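Glutathione S-transferase (Pseudomonas fluorescens, PDB 3M3M) binds glutathione and probably catalyses its conjugation to electrophilic substrates. Local coordinates at residues Ile72-Ala77 against Tyr157-Ile162. Sequence-based numbering, arbitrary orientation.
Sequences ILNFLA and YSIADI
In Ile159 the first torsion (chi1 54°) sets CG1 between the backbone N and the carbonyl carbon, splitting the side chain into two prongs aimed at one helical turn of 72-77: CG2 reaches Ala77, while CD1, at the end of an extended chain, reaches Asn74. Leu73 faces the point where the prongs part, its CB 4.0 Å from Ile159 CB. Ile159 CG2 presses close on Ala77 CB at 3.5 Å, short for two carbons. Ile159 CD1 meets the Asn74 amide, 3.5 Å from both CG and ND2, the side chains crossing at about a right angle. That amide is anchored through its ND2, which donates to Gln97 OE1 and Asn70 O. Leu73 CD2 packs on Ile162 CG2 at 4.1 Å. An alanine at Ile159 would probably open a gap against Ala77 and take from the Asn74 amide the methyl that packs against it. Helix 159-168 starts from a capping box: Ser158 OG accepts from Ala160 N (3.1 Å), and Asp161 OD2 accepts from Ser158 N (2.9 Å) through its anti lone pair. Tyr157, just before the cap, packs its CE1 3.8 Å from CG1 of Ile162, four residues into the helix. The contact joins the last helix of the thioredoxin-like N-terminal domain to the start of a C-terminal-domain helix: a buried interdomain seam of the glutathione S-transferase fold, whose N-capping box and hydrophobic staple are characteristic of this family.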
ATOM      1  N   ILE A  72      -4.646   6.978  -6.606  1.00  5.89           N
ATOM      2  CA  ILE A  72      -5.529   5.979  -7.283  1.00  8.26           C
ATOM      3  C   ILE A  72      -6.572   5.407  -6.313  1.00  8.05           C
ATOM      4  O   ILE A  72      -7.765   5.296  -6.676  1.00  8.42           O
ATOM      5  CB  ILE A  72      -4.674   4.850  -7.954  1.00  6.36           C
ATOM      6  CG1 ILE A  72      -3.779   5.445  -9.077  1.00  6.61           C
ATOM      7  CG2 ILE A  72      -5.678   3.733  -8.495  1.00  9.27           C
ATOM      8  CD1 ILE A  72      -2.596   4.453  -9.369  1.00  9.55           C
ATOM      9  N   LEU A  73      -6.212   5.113  -5.064  1.00  6.55           N
ATOM     10  CA  LEU A  73      -7.190   4.678  -4.085  1.00  7.14           C
ATOM     11  C   LEU A  73      -8.285   5.733  -3.929  1.00  9.14           C
ATOM     12  O   LEU A  73      -9.489   5.394  -3.848  1.00  8.39           O
ATOM     13  CB  LEU A  73      -6.545   4.408  -2.717  1.00  8.85           C
ATOM     14  CG  LEU A  73      -5.580   3.199  -2.635  1.00  6.92           C
ATOM     15  CD1 LEU A  73      -4.960   3.137  -1.220  1.00  8.86           C
ATOM     16  CD2 LEU A  73      -6.441   1.911  -2.953  1.00  8.85           C
ATOM     17  N   ASN A  74      -7.883   7.020  -3.831  1.00  6.35           N
ATOM     18  CA  ASN A  74      -8.959   8.057  -3.715  1.00  7.58           C
ATOM     19  C   ASN A  74      -9.914   8.076  -4.923  1.00  8.59           C
ATOM     20  O   ASN A  74     -11.169   8.270  -4.715  1.00  9.89           O
ATOM     21  CB  ASN A  74      -8.304   9.419  -3.522  1.00  8.14           C
ATOM     22  CG  ASN A  74      -7.978   9.702  -1.998  1.00  8.42           C
ATOM     23  OD1 ASN A  74      -8.821  10.197  -1.259  1.00  9.86           O
ATOM     24  ND2 ASN A  74      -6.845   9.252  -1.534  1.00  6.62           N
ATOM     25  N   PHE A  75      -9.359   7.984  -6.140  1.00  8.13           N
ATOM     26  CA  PHE A  75     -10.211   8.011  -7.354  1.00  7.06           C
ATOM     27  C   PHE A  75     -11.193   6.807  -7.310  1.00  8.76           C
ATOM     28  O   PHE A  75     -12.406   6.993  -7.574  1.00 10.18           O
ATOM     29  CB  PHE A  75      -9.334   7.844  -8.541  1.00  7.97           C
ATOM     30  CG  PHE A  75     -10.034   7.776  -9.800  1.00 11.15           C
ATOM     31  CD1 PHE A  75     -10.633   8.941 -10.319  1.00 13.78           C
ATOM     32  CD2 PHE A  75     -10.181   6.519 -10.504  1.00 14.06           C
ATOM     33  CE1 PHE A  75     -11.306   8.902 -11.599  1.00 15.74           C
ATOM     34  CE2 PHE A  75     -10.862   6.515 -11.777  1.00 16.09           C
ATOM     35  CZ  PHE A  75     -11.468   7.681 -12.241  1.00 14.94           C
ATOM     36  N   LEU A  76     -10.674   5.604  -6.995  1.00  9.26           N
ATOM     37  CA  LEU A  76     -11.566   4.393  -7.031  1.00  8.59           C
ATOM     38  C   LEU A  76     -12.610   4.415  -5.945  1.00  9.89           C
ATOM     39  O   LEU A  76     -13.778   3.943  -6.129  1.00 11.43           O
ATOM     40  CB  LEU A  76     -10.726   3.090  -6.921  1.00  7.75           C
ATOM     41  CG  LEU A  76      -9.814   2.890  -8.116  1.00 11.01           C
ATOM     42  CD1 LEU A  76      -8.817   1.697  -7.940  1.00 10.43           C
ATOM     43  CD2 LEU A  76     -10.627   2.738  -9.435  1.00 11.16           C
ATOM     44  N   ALA A  77     -12.259   4.949  -4.797  1.00 10.31           N
ATOM     45  CA  ALA A  77     -13.108   4.846  -3.563  1.00 10.34           C
ATOM     46  C   ALA A  77     -14.149   5.979  -3.463  1.00 15.99           C
ATOM     47  O   ALA A  77     -15.018   5.983  -2.569  1.00 15.70           O
ATOM     48  CB  ALA A  77     -12.247   4.872  -2.272  1.00 10.77           C
ATOM     49  N   TYR A 157     -13.759   0.666   7.933  1.00 11.59           N
ATOM     50  CA  TYR A 157     -12.646   0.323   7.030  1.00  9.75           C
ATOM     51  C   TYR A 157     -12.620   1.301   5.910  1.00  9.46           C
ATOM     52  O   TYR A 157     -13.672   1.610   5.276  1.00 11.24           O
ATOM     53  CB  TYR A 157     -12.970  -1.119   6.525  1.00 11.73           C
ATOM     54  CG  TYR A 157     -11.962  -1.763   5.624  1.00 12.56           C
ATOM     55  CD1 TYR A 157     -10.576  -1.509   5.740  1.00 10.16           C
ATOM     56  CD2 TYR A 157     -12.385  -2.753   4.721  1.00 11.28           C
ATOM     57  CE1 TYR A 157      -9.667  -2.179   4.872  1.00 13.19           C
ATOM     58  CE2 TYR A 157     -11.496  -3.429   3.860  1.00 14.24           C
ATOM     59  CZ  TYR A 157     -10.133  -3.140   3.989  1.00 12.85           C
ATOM     60  OH  TYR A 157      -9.271  -3.784   3.169  1.00 11.11           O
ATOM     61  N   SER A 158     -11.391   1.854   5.627  1.00  8.68           N
ATOM     62  CA  SER A 158     -11.286   2.922   4.593  1.00  9.12           C
ATOM     63  C   SER A 158      -9.985   2.714   3.821  1.00  7.73           C
ATOM     64  O   SER A 158      -9.165   1.818   4.138  1.00  7.50           O
ATOM     65  CB  SER A 158     -11.185   4.299   5.295  1.00  7.87           C
ATOM     66  OG  SER A 158      -9.931   4.449   5.965  1.00 10.78           O
ATOM     67  N   ILE A 159      -9.743   3.616   2.855  1.00  8.77           N
ATOM     68  CA  ILE A 159      -8.510   3.503   2.075  1.00  8.35           C
ATOM     69  C   ILE A 159      -7.296   3.873   2.908  1.00  8.51           C
ATOM     70  O   ILE A 159      -6.204   3.639   2.462  1.00 10.33           O
ATOM     71  CB  ILE A 159      -8.559   4.432   0.787  1.00  6.61           C
ATOM     72  CG1 ILE A 159      -8.881   5.914   1.127  1.00  6.20           C
ATOM     73  CG2 ILE A 159      -9.699   3.854  -0.141  1.00  9.06           C
ATOM     74  CD1 ILE A 159      -8.931   6.796  -0.208  1.00  7.65           C
ATOM     75  N   ALA A 160      -7.481   4.447   4.106  1.00  8.99           N
ATOM     76  CA  ALA A 160      -6.264   4.565   4.989  1.00 10.27           C
ATOM     77  C   ALA A 160      -5.813   3.183   5.441  1.00  9.83           C
ATOM     78  O   ALA A 160      -4.618   2.918   5.486  1.00  8.08           O
ATOM     79  CB  ALA A 160      -6.577   5.394   6.257  1.00  9.79           C
ATOM     80  N   ASP A 161      -6.747   2.317   5.821  1.00  7.45           N
ATOM     81  CA  ASP A 161      -6.347   0.933   6.226  1.00  7.67           C
ATOM     82  C   ASP A 161      -5.745   0.210   5.042  1.00  7.85           C
ATOM     83  O   ASP A 161      -4.789  -0.504   5.210  1.00  9.40           O
ATOM     84  CB  ASP A 161      -7.634   0.198   6.695  1.00  7.62           C
ATOM     85  CG  ASP A 161      -8.318   0.933   7.877  1.00  9.62           C
ATOM     86  OD1 ASP A 161      -7.750   1.025   8.980  1.00  9.75           O
ATOM     87  OD2 ASP A 161      -9.419   1.442   7.658  1.00 10.46           O
ATOM     88  N   ILE A 162      -6.389   0.302   3.870  1.00  8.58           N
ATOM     89  CA  ILE A 162      -5.885  -0.377   2.664  1.00  8.04           C
ATOM     90  C   ILE A 162      -4.417   0.123   2.406  1.00  7.52           C
ATOM     91  O   ILE A 162      -3.468  -0.705   2.193  1.00  7.06           O
ATOM     92  CB  ILE A 162      -6.729  -0.104   1.484  1.00  7.29           C
ATOM     93  CG1 ILE A 162      -8.139  -0.791   1.671  1.00  9.26           C
ATOM     94  CG2 ILE A 162      -6.015  -0.642   0.188  1.00 10.05           C
ATOM     95  CD1 ILE A 162      -9.173  -0.300   0.678  1.00 12.72           C
TER